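Local coordinates for tudor domain-containing protein 1 (Mus musculus, PDB 4B9W), which acts as a scaffold in the piRNA pathway that represses transposons during spermatogenesis, its extended Tudor domains, one of them given here, binding arginine-methylated Piwi proteins, at residues Ile136-Ala147 against Leu191-Cys200; Gly128-Ile136 against Val165-Leu176. One frame throughout, in Å; residues are numbered along the deposited sequence.

Contact 1: residues Ile136-Ala147 against Leu191-Cys200; sequences IQPPNKHWTKEA and LIREQLVLRC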
loop_
_atom_site.group_PDB
_atom_site.type_symbol
_atom_site.label_atom_id
_atom_site.label_comp_id
_atom_site.label_asym_id
_atom_site.label_seq_id
_atom_site.Cartn_x
_atom_site.Cartn_y
_atom_site.Cartn_z
ATOM N N ILE A 136 6.438 -16.142 -12.629
ATOM C CA ILE A 136 7.283 -16.315 -11.430
ATOM C C ILE A 136 6.570 -15.955 -10.117
ATOM O O ILE A 136 5.547 -15.294 -10.110
ATOM C CB ILE A 136 8.573 -15.481 -11.524
ATOM C CG1 ILE A 136 8.233 -13.982 -11.664
ATOM C CG2 ILE A 136 9.445 -15.963 -12.680
ATOM C CD1 ILE A 136 9.342 -13.065 -11.224
ATOM N N GLN A 137 7.138 -16.410 -9.010
ATOM C CA GLN A 137 6.606 -16.173 -7.666
ATOM C C GLN A 137 7.776 -16.233 -6.662
ATOM O O GLN A 137 8.798 -16.861 -6.946
ATOM C CB GLN A 137 5.549 -17.245 -7.326
ATOM C CG GLN A 137 6.094 -18.683 -7.292
ATOM C CD GLN A 137 5.013 -19.714 -7.018
ATOM O OE1 GLN A 137 4.125 -19.485 -6.201
ATOM N NE2 GLN A 137 5.075 -20.852 -7.713
ATOM N N PRO A 138 7.644 -15.575 -5.496
ATOM C CA PRO A 138 8.719 -15.653 -4.487
ATOM C C PRO A 138 8.896 -17.071 -3.940
ATOM O O PRO A 138 7.927 -17.807 -3.866
ATOM C CB PRO A 138 8.239 -14.713 -3.372
ATOM C CG PRO A 138 6.798 -14.420 -3.653
ATOM C CD PRO A 138 6.566 -14.643 -5.109
ATOM N N PRO A 139 10.132 -17.468 -3.600
ATOM C CA PRO A 139 10.339 -18.821 -3.041
ATOM C C PRO A 139 9.509 -19.080 -1.790
ATOM O O PRO A 139 8.903 -20.136 -1.668
ATOM C CB PRO A 139 11.832 -18.849 -2.716
ATOM C CG PRO A 139 12.441 -17.857 -3.646
ATOM C CD PRO A 139 11.409 -16.781 -3.863
ATOM N N ASN A 140 9.477 -18.119 -0.874
ATOM C CA ASN A 140 8.559 -18.189 0.251
ATOM C C ASN A 140 7.400 -17.247 -0.075
ATOM O O ASN A 140 6.809 -17.389 -1.144
ATOM C CB ASN A 140 9.276 -17.930 1.576
ATOM C CG ASN A 140 9.065 -19.063 2.573
ATOM O OD1 ASN A 140 8.434 -18.883 3.613
ATOM N ND2 ASN A 140 9.573 -20.246 2.242
ATOM N N LYS A 141 7.062 -16.281 0.763
ATOM C CA LYS A 141 5.865 -15.478 0.473
ATOM C C LYS A 141 6.177 -14.020 0.137
ATOM O O LYS A 141 5.275 -13.219 -0.058
ATOM C CB LYS A 141 4.865 -15.563 1.639
ATOM C CG LYS A 141 5.494 -15.919 2.973
ATOM C CD LYS A 141 4.474 -15.915 4.106
ATOM C CE LYS A 141 5.181 -16.007 5.455
ATOM N NZ LYS A 141 6.141 -14.876 5.621
ATOM N N HIS A 142 7.452 -13.679 0.060
ATOM C CA HIS A 142 7.850 -12.289 -0.056
ATOM C C HIS A 142 9.007 -12.229 -0.977
ATOM O O HIS A 142 9.876 -13.086 -0.933
ATOM C CB HIS A 142 8.260 -11.732 1.312
ATOM C CG HIS A 142 7.133 -11.682 2.325
ATOM N ND1 HIS A 142 6.123 -10.790 2.245
ATOM C CD2 HIS A 142 6.891 -12.452 3.466
ATOM C CE1 HIS A 142 5.276 -10.976 3.280
ATOM N NE2 HIS A 142 5.745 -11.993 4.027
ATOM N N TRP A 143 9.013 -11.211 -1.828
ATOM C CA TRP A 143 10.166 -10.920 -2.674
ATOM C C TRP A 143 11.363 -10.529 -1.840
ATOM O O TRP A 143 11.293 -9.570 -1.067
ATOM C CB TRP A 143 9.827 -9.785 -3.635
ATOM C CG TRP A 143 8.670 -10.093 -4.538
ATOM C CD1 TRP A 143 7.397 -9.531 -4.504
ATOM C CD2 TRP A 143 8.632 -11.055 -5.651
ATOM N NE1 TRP A 143 6.607 -10.053 -5.495
ATOM C CE2 TRP A 143 7.288 -10.966 -6.222
ATOM C CE3 TRP A 143 9.543 -11.936 -6.214
ATOM C CZ2 TRP A 143 6.898 -11.745 -7.306
ATOM C CZ3 TRP A 143 9.138 -12.705 -7.299
ATOM C CH2 TRP A 143 7.846 -12.611 -7.830
ATOM N N THR A 144 12.465 -11.258 -1.970
ATOM C CA THR A 144 13.692 -10.926 -1.236
ATOM C C THR A 144 14.366 -9.683 -1.831
ATOM O O THR A 144 14.153 -9.382 -3.006
ATOM C CB THR A 144 14.693 -12.095 -1.270
ATOM O OG1 THR A 144 15.013 -12.415 -2.634
ATOM C CG2 THR A 144 14.115 -13.329 -0.556
ATOM N N LYS A 145 15.141 -8.958 -1.008
ATOM C CA LYS A 145 16.024 -7.874 -1.475
ATOM C C LYS A 145 16.944 -8.350 -2.595
ATOM O O LYS A 145 17.163 -7.647 -3.580
ATOM C CB LYS A 145 16.930 -7.374 -0.345
ATOM C CG LYS A 145 16.278 -6.521 0.710
ATOM C CD LYS A 145 17.322 -5.974 1.685
ATOM C CE LYS A 145 17.839 -7.026 2.655
ATOM N NZ LYS A 145 18.672 -6.422 3.727
ATOM N N GLU A 146 17.504 -9.539 -2.412
ATOM C CA GLU A 146 18.387 -10.181 -3.415
ATOM C C GLU A 146 17.689 -10.374 -4.753
ATOM O O GLU A 146 18.247 -10.035 -5.787
ATOM C CB GLU A 146 18.923 -11.551 -2.901
ATOM C CG GLU A 146 20.265 -11.993 -3.504
ATOM C CD GLU A 146 20.646 -13.447 -3.176
ATOM O OE1 GLU A 146 19.968 -14.091 -2.346
ATOM O OE2 GLU A 146 21.631 -13.965 -3.760
ATOM N N ALA A 147 16.464 -10.918 -4.737
ATOM C CA ALA A 147 15.689 -11.096 -5.983
ATOM C C ALA A 147 15.404 -9.732 -6.607
ATOM O O ALA A 147 15.536 -9.530 -7.824
ATOM C CB ALA A 147 14.402 -11.856 -5.725
ATOM N N LEU A 191 16.248 -14.690 -13.295
ATOM C CA LEU A 191 15.813 -14.851 -11.897
ATOM C C LEU A 191 15.504 -16.306 -11.508
ATOM O O LEU A 191 15.733 -16.709 -10.360
ATOM C CB LEU A 191 14.588 -13.973 -11.614
ATOM C CG LEU A 191 14.734 -12.449 -11.788
ATOM C CD1 LEU A 191 13.491 -11.730 -11.257
ATOM C CD2 LEU A 191 15.986 -11.904 -11.122
ATOM N N ILE A 192 14.967 -17.088 -12.447
ATOM C CA ILE A 192 14.669 -18.497 -12.173
ATOM C C ILE A 192 15.971 -19.286 -12.101
ATOM O O ILE A 192 16.221 -19.986 -11.135
ATOM C CB ILE A 192 13.737 -19.118 -13.232
ATOM C CG1 ILE A 192 12.391 -18.378 -13.255
ATOM C CG2 ILE A 192 13.538 -20.612 -12.941
ATOM C CD1 ILE A 192 11.585 -18.584 -14.506
ATOM N N ARG A 193 16.797 -19.140 -13.137
ATOM C CA ARG A 193 18.084 -19.827 -13.227
ATOM C C ARG A 193 18.916 -19.602 -11.967
ATOM O O ARG A 193 19.540 -20.529 -11.457
ATOM C CB ARG A 193 18.878 -19.338 -14.452
ATOM C CG ARG A 193 19.713 -20.417 -15.095
ATOM C CD ARG A 193 20.978 -19.884 -15.765
ATOM N NE ARG A 193 22.052 -20.892 -15.762
ATOM C CZ ARG A 193 23.259 -20.736 -16.313
ATOM N NH1 ARG A 193 23.591 -19.608 -16.938
ATOM N NH2 ARG A 193 24.149 -21.721 -16.245
ATOM N N GLU A 194 18.916 -18.365 -11.473
ATOM C CA GLU A 194 19.739 -17.984 -10.326
ATOM C C GLU A 194 19.115 -18.382 -8.986
ATOM O O GLU A 194 19.670 -18.064 -7.939
ATOM C CB GLU A 194 19.958 -16.479 -10.315
ATOM C CG GLU A 194 20.517 -15.912 -11.611
ATOM C CD GLU A 194 21.921 -15.398 -11.487
ATOM O OE1 GLU A 194 22.693 -15.992 -10.706
ATOM O OE2 GLU A 194 22.241 -14.413 -12.175
ATOM N N GLN A 195 17.964 -19.048 -9.016
ATOM C CA GLN A 195 17.307 -19.573 -7.809
ATOM C C GLN A 195 16.690 -18.474 -6.931
ATOM O O GLN A 195 16.326 -18.731 -5.792
ATOM C CB GLN A 195 18.278 -20.414 -6.960
ATOM C CG GLN A 195 19.246 -21.305 -7.723
ATOM C CD GLN A 195 18.644 -22.643 -8.062
ATOM O OE1 GLN A 195 18.372 -22.924 -9.225
ATOM N NE2 GLN A 195 18.417 -23.474 -7.043
ATOM N N LEU A 196 16.543 -17.272 -7.478
ATOM C CA LEU A 196 16.049 -16.128 -6.729
ATOM C C LEU A 196 14.524 -16.068 -6.712
ATOM O O LEU A 196 13.934 -15.403 -5.850
ATOM C CB LEU A 196 16.590 -14.842 -7.318
ATOM C CG LEU A 196 18.106 -14.762 -7.411
ATOM C CD1 LEU A 196 18.507 -13.439 -8.026
ATOM C CD2 LEU A 196 18.744 -14.948 -6.033
ATOM N N VAL A 197 13.888 -16.745 -7.668
ATOM C CA VAL A 197 12.419 -16.810 -7.736
ATOM C C VAL A 197 11.998 -18.186 -8.253
ATOM O O VAL A 197 12.812 -18.940 -8.771
ATOM C CB VAL A 197 11.818 -15.699 -8.621
ATOM C CG1 VAL A 197 12.355 -14.325 -8.233
ATOM C CG2 VAL A 197 12.086 -15.982 -10.087
ATOM N N LEU A 198 10.732 -18.518 -8.088
ATOM C CA LEU A 198 10.231 -19.825 -8.479
ATOM C C LEU A 198 9.315 -19.671 -9.666
ATOM O O LEU A 198 8.641 -18.654 -9.776
ATOM C CB LEU A 198 9.461 -20.492 -7.336
ATOM C CG LEU A 198 10.267 -21.197 -6.250
ATOM C CD1 LEU A 198 9.299 -22.011 -5.413
ATOM C CD2 LEU A 198 11.360 -22.072 -6.856
ATOM N N ARG A 199 9.289 -20.693 -10.527
ATOM C CA ARG A 199 8.320 -20.782 -11.622
ATOM C C ARG A 199 6.904 -20.652 -11.092
ATOM O O ARG A 199 6.599 -21.097 -9.999
ATOM C CB ARG A 199 8.416 -22.128 -12.363
ATOM C CG ARG A 199 9.695 -22.367 -13.137
ATOM C CD ARG A 199 9.581 -23.629 -13.998
ATOM N NE ARG A 199 8.646 -23.463 -15.119
ATOM C CZ ARG A 199 8.952 -23.114 -16.372
ATOM N NH1 ARG A 199 10.193 -22.871 -16.736
ATOM N NH2 ARG A 199 7.984 -22.990 -17.280
ATOM N N CYS A 200 6.031 -20.065 -11.891
ATOM C CA CYS A 200 4.628 -19.949 -11.517
ATOM C C CYS A 200 3.728 -20.199 -12.717
ATOM O O CYS A 200 4.038 -19.786 -13.829
ATOM C CB CYS A 200 4.332 -18.579 -10.915
ATOM S SG CYS A 200 2.656 -18.532 -10.254
#
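Q137 and L198 form the hydrogen-bonded pair of a short antiparallel ribbon in which strand 136-137 runs against strand 198-199. Q137 N donates to L198 O (2.8 Å) and L198 N returns a nearly straight bond to Q137 O (2.8 Å, 172° at the hydrogen). The Q137 side chain adds a third bond. CG sits between the backbone N and the carbonyl carbon (chi1 62°), and the chain then runs extended alongside the partner strand: CB lies against C200 CB, CG against L198 CB, and CD comes near R199 O. At the tip NE2 donates to R199 O at 2.8 Å, with the acceptor close to the amide plane, so the amide is held to the ribbon one residue beyond the backbone pair.

V197, next to L198, sends its two methyls separate ways. CG2 packs on I136 CG2 at 3.7 Å, where I192 CD1 also arrives. CG1 meets the edge of the W143 indole, in the ring plane, at CZ3 (3.7 Å), and lies near A147 CB; P138 CD covers one face of that indole. P139 CD and CG rest beside L196 O, while the L196 CD2 methyl touches the E146 carboxylate carbon at 3.7 Å, the two side chains crossing at about a right angle. Two helix ends border the ribbon: T144 OG1 accepts from A147 N as N-cap of helix 145-155, and a Schellman motif with Q195 at positive phi ends helix 187-193. This two-stranded antiparallel ribbon thus joins the chain just after strand 129-133 to the last residues of the extended Tudor domain construct, with W143 packing on the backbone of the bound peptide.

Contact 2: residues Gly128-Ile136 against Val165-Leu176; sequences GMQCWLVDI and VEITANGVGVEL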
loop_
_atom_site.group_PDB
_atom_site.type_symbol
_atom_site.label_atom_id
_atom_site.label_comp_id
_atom_site.label_asym_id
_atom_site.label_seq_id
_atom_site.Cartn_x
_atom_site.Cartn_y
_atom_site.Cartn_z
ATOM N N GLY A 128 2.910 6.188 -15.688
ATOM C CA GLY A 128 3.530 5.234 -14.786
ATOM C C GLY A 128 2.664 3.992 -14.689
ATOM O O GLY A 128 1.741 3.907 -13.856
ATOM N N MET A 129 2.956 3.030 -15.553
ATOM C CA MET A 129 2.129 1.841 -15.670
ATOM C C MET A 129 2.640 0.763 -14.742
ATOM O O MET A 129 3.795 0.335 -14.893
ATOM C CB MET A 129 2.184 1.343 -17.120
ATOM C CG MET A 129 1.598 2.333 -18.118
ATOM S SD MET A 129 -0.113 2.756 -17.687
ATOM C CE MET A 129 -0.806 1.108 -17.422
ATOM N N GLN A 130 1.808 0.315 -13.802
ATOM C CA GLN A 130 2.254 -0.753 -12.890
ATOM C C GLN A 130 2.396 -2.050 -13.663
ATOM O O GLN A 130 1.496 -2.393 -14.423
ATOM C CB GLN A 130 1.275 -0.966 -11.721
ATOM C CG GLN A 130 1.797 -1.976 -10.712
ATOM C CD GLN A 130 0.861 -2.178 -9.532
ATOM O OE1 GLN A 130 -0.291 -1.739 -9.550
ATOM N NE2 GLN A 130 1.349 -2.865 -8.508
ATOM N N CYS A 131 3.513 -2.753 -13.465
ATOM C CA CYS A 131 3.785 -4.016 -14.122
ATOM C C CYS A 131 4.166 -5.084 -13.116
ATOM O O CYS A 131 4.402 -4.786 -11.970
ATOM C CB CYS A 131 4.925 -3.893 -15.121
ATOM S SG CYS A 131 4.683 -2.623 -16.363
ATOM N N TRP A 132 4.166 -6.333 -13.565
ATOM C CA TRP A 132 4.787 -7.451 -12.830
ATOM C C TRP A 132 5.294 -8.405 -13.841
ATOM O O TRP A 132 4.775 -8.445 -14.922
ATOM C CB TRP A 132 3.811 -8.146 -11.897
ATOM C CG TRP A 132 2.471 -8.471 -12.494
ATOM C CD1 TRP A 132 2.074 -9.645 -13.145
ATOM C CD2 TRP A 132 1.284 -7.617 -12.481
ATOM N NE1 TRP A 132 0.753 -9.556 -13.527
ATOM C CE2 TRP A 132 0.232 -8.362 -13.163
ATOM C CE3 TRP A 132 1.001 -6.342 -11.980
ATOM C CZ2 TRP A 132 -1.030 -7.837 -13.342
ATOM C CZ3 TRP A 132 -0.289 -5.824 -12.154
ATOM C CH2 TRP A 132 -1.279 -6.556 -12.822
ATOM N N LEU A 133 6.335 -9.162 -13.531
ATOM C CA LEU A 133 6.824 -10.177 -14.462
ATOM C C LEU A 133 5.887 -11.374 -14.388
ATOM O O LEU A 133 5.445 -11.742 -13.319
ATOM C CB LEU A 133 8.246 -10.632 -14.109
ATOM C CG LEU A 133 9.388 -9.615 -14.291
ATOM C CD1 LEU A 133 10.709 -10.276 -13.926
ATOM C CD2 LEU A 133 9.431 -9.073 -15.700
ATOM N N VAL A 134 5.565 -11.978 -15.523
ATOM C CA VAL A 134 4.696 -13.147 -15.482
ATOM C C VAL A 134 5.520 -14.413 -15.240
ATOM O O VAL A 134 6.741 -14.433 -15.435
ATOM C CB VAL A 134 3.839 -13.291 -16.744
ATOM C CG1 VAL A 134 2.880 -12.110 -16.849
ATOM C CG2 VAL A 134 4.718 -13.445 -17.979
ATOM N N ASP A 135 4.823 -15.446 -14.795
ATOM C CA ASP A 135 5.341 -16.820 -14.717
ATOM C C ASP A 135 6.414 -17.029 -13.626
ATOM O O ASP A 135 7.163 -18.014 -13.674
ATOM C CB ASP A 135 5.868 -17.324 -16.084
ATOM C CG ASP A 135 4.795 -17.325 -17.200
ATOM O OD1 ASP A 135 3.581 -17.228 -16.912
ATOM O OD2 ASP A 135 5.200 -17.424 -18.374
ATOM N N ILE A 136 6.438 -16.142 -12.629
ATOM C CA ILE A 136 7.283 -16.315 -11.430
ATOM C C ILE A 136 6.570 -15.955 -10.117
ATOM O O ILE A 136 5.547 -15.294 -10.110
ATOM C CB ILE A 136 8.573 -15.481 -11.524
ATOM C CG1 ILE A 136 8.233 -13.982 -11.664
ATOM C CG2 ILE A 136 9.445 -15.963 -12.680
ATOM C CD1 ILE A 136 9.342 -13.065 -11.224
ATOM N N VAL A 165 1.354 -9.584 -21.595
ATOM C CA VAL A 165 0.745 -10.934 -21.618
ATOM C C VAL A 165 -0.644 -10.932 -20.974
ATOM O O VAL A 165 -1.557 -11.614 -21.449
ATOM C CB VAL A 165 1.657 -11.979 -20.907
ATOM C CG1 VAL A 165 0.998 -13.358 -20.808
ATOM C CG2 VAL A 165 2.998 -12.083 -21.623
ATOM N N GLU A 166 -0.788 -10.187 -19.877
ATOM C CA GLU A 166 -2.085 -10.072 -19.218
ATOM C C GLU A 166 -2.324 -8.632 -18.759
ATOM O O GLU A 166 -1.380 -7.937 -18.340
ATOM C CB GLU A 166 -2.223 -11.088 -18.066
ATOM C CG GLU A 166 -1.736 -10.607 -16.726
ATOM C CD GLU A 166 -1.553 -11.736 -15.722
ATOM O OE1 GLU A 166 -2.427 -12.640 -15.664
ATOM O OE2 GLU A 166 -0.533 -11.706 -14.974
ATOM N N ILE A 167 -3.583 -8.201 -18.874
ATOM C CA ILE A 167 -4.010 -6.838 -18.585
ATOM C C ILE A 167 -5.012 -6.957 -17.465
ATOM O O ILE A 167 -5.979 -7.699 -17.591
ATOM C CB ILE A 167 -4.717 -6.169 -19.800
ATOM C CG1 ILE A 167 -3.929 -6.386 -21.106
ATOM C CG2 ILE A 167 -4.948 -4.674 -19.552
ATOM C CD1 ILE A 167 -4.359 -5.464 -22.243
ATOM N N THR A 168 -4.776 -6.272 -16.355
ATOM C CA THR A 168 -5.782 -6.174 -15.295
ATOM C C THR A 168 -6.154 -4.697 -15.086
ATOM O O THR A 168 -5.529 -3.812 -15.686
ATOM C CB THR A 168 -5.323 -6.880 -13.995
ATOM O OG1 THR A 168 -4.485 -6.020 -13.225
ATOM C CG2 THR A 168 -4.571 -8.175 -14.326
ATOM N N ALA A 169 -7.195 -4.428 -14.289
ATOM C CA ALA A 169 -7.628 -3.041 -14.023
ATOM C C ALA A 169 -6.483 -2.213 -13.428
ATOM O O ALA A 169 -6.221 -1.094 -13.878
ATOM C CB ALA A 169 -8.831 -3.010 -13.092
ATOM N N ASN A 170 -5.787 -2.789 -12.443
ATOM C CA ASN A 170 -4.710 -2.085 -11.726
ATOM C C ASN A 170 -3.298 -2.102 -12.391
ATOM O O ASN A 170 -2.367 -1.492 -11.861
ATOM C CB ASN A 170 -4.642 -2.589 -10.261
ATOM C CG ASN A 170 -3.949 -3.937 -10.122
ATOM O OD1 ASN A 170 -3.039 -4.275 -10.881
ATOM N ND2 ASN A 170 -4.359 -4.704 -9.124
ATOM N N GLY A 171 -3.132 -2.794 -13.523
ATOM C CA GLY A 171 -1.816 -2.864 -14.195
ATOM C C GLY A 171 -1.661 -3.957 -15.238
ATOM O O GLY A 171 -2.648 -4.468 -15.734
ATOM N N VAL A 172 -0.414 -4.301 -15.574
ATOM C CA VAL A 172 -0.117 -5.311 -16.589
ATOM C C VAL A 172 1.005 -6.306 -16.204
ATOM O O VAL A 172 2.055 -5.919 -15.676
ATOM C CB VAL A 172 0.220 -4.650 -17.961
ATOM C CG1 VAL A 172 -0.859 -3.658 -18.376
ATOM C CG2 VAL A 172 1.570 -3.961 -17.947
ATOM N N GLY A 173 0.761 -7.594 -16.476
ATOM C CA GLY A 173 1.772 -8.642 -16.358
ATOM C C GLY A 173 2.546 -8.720 -17.670
ATOM O O GLY A 173 1.950 -8.852 -18.739
ATOM N N VAL A 174 3.867 -8.628 -17.600
ATOM C CA VAL A 174 4.705 -8.555 -18.800
ATOM C C VAL A 174 5.809 -9.592 -18.789
ATOM O O VAL A 174 6.235 -10.069 -17.730
ATOM C CB VAL A 174 5.391 -7.174 -18.954
ATOM C CG1 VAL A 174 4.355 -6.076 -19.153
ATOM C CG2 VAL A 174 6.284 -6.887 -17.743
ATOM N N GLU A 175 6.241 -9.950 -19.995
ATOM C CA GLU A 175 7.488 -10.650 -20.225
ATOM C C GLU A 175 8.456 -9.591 -20.747
ATOM O O GLU A 175 8.116 -8.834 -21.679
ATOM C CB GLU A 175 7.246 -11.758 -21.256
ATOM C CG GLU A 175 8.426 -12.656 -21.559
ATOM C CD GLU A 175 8.309 -13.310 -22.940
ATOM O OE1 GLU A 175 8.257 -12.589 -23.987
ATOM O OE2 GLU A 175 8.283 -14.556 -22.979
ATOM N N LEU A 176 9.631 -9.506 -20.121
ATOM C CA LEU A 176 10.654 -8.486 -20.422
ATOM C C LEU A 176 11.869 -9.147 -21.063
ATOM O O LEU A 176 12.403 -10.139 -20.540
ATOM C CB LEU A 176 11.126 -7.782 -19.149
ATOM C CG LEU A 176 10.268 -6.702 -18.483
ATOM C CD1 LEU A 176 11.088 -5.988 -17.414
ATOM C CD2 LEU A 176 9.735 -5.690 -19.488
#
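Strand 129-133 runs parallel to strand 171-176, their axes 4.6 Å apart at closest approach and twisted by 44°, with C131, W132 and L133 paired to V172, G173 and V174. The backbone bonds alternate as in a parallel ladder: V172 N to Q130 O, W132 N to V172 O, V174 N to W132 O and V134 N to V174 O. Strand 165-168 pairs with the far edge of 171-176, and there V165 N and E166 N both donate to G173 O in a classic beta bulge.

W132 carries the side-chain contact. With chi1 at 47°, CG lies between the backbone N and the carbonyl carbon, and the indole folds back across strand 171-176. One ring face lies on the backbone of V172 and G173; G173 CA makes a CH-pi contact 3.4 Å from the centroid of the five-membered ring. At the rim NE1 donates in the ring plane to E166 OE2 (2.9 Å, 174°), meeting the anti side of the carboxylate from well out of its plane. T168 OG1 meets CH2 edge-on at 3.3 Å, and N170 OD1 approaches CZ3 at the edge.

Beyond the ring, V134 CG1 packs on G173 C at 3.5 Å. On the sheet face shared by C131 and V172, C131 SG touches V172 CG2 (3.7 Å). L133 CD2 meets L176 CG (3.8 Å), the two side chains crossing at about a right angle.

The indole is thus fixed from two directions, its face on the backbone of V172 and G173 and its N-H on a carboxylate, and this nearly straight bond would probably stabilise negative charge on E166.

In the fold
The two contacts share I136 and follow directly along the chain: strand 129-133 of contact 2 leads through D135 into strand 136-137 of contact 1. Their centres lie about 16 Å apart. The seam is closed by a probable hydrogen bond from C200 N to D135 O (2.9 Å) and by L191 CD1 packing on L133 CD1 (4.1 Å). Contact 2 belongs to the six-stranded mixed sheet, about 12 Å from the chain centre, whereas contact 1 lies farther out, at about 22 Å between centres. Of the two, contact 1 is the one within reach of the bound peptide, through W143 and K145, and of the second subunit, where K145 bonds to A66 and E67 of that neighbouring chain.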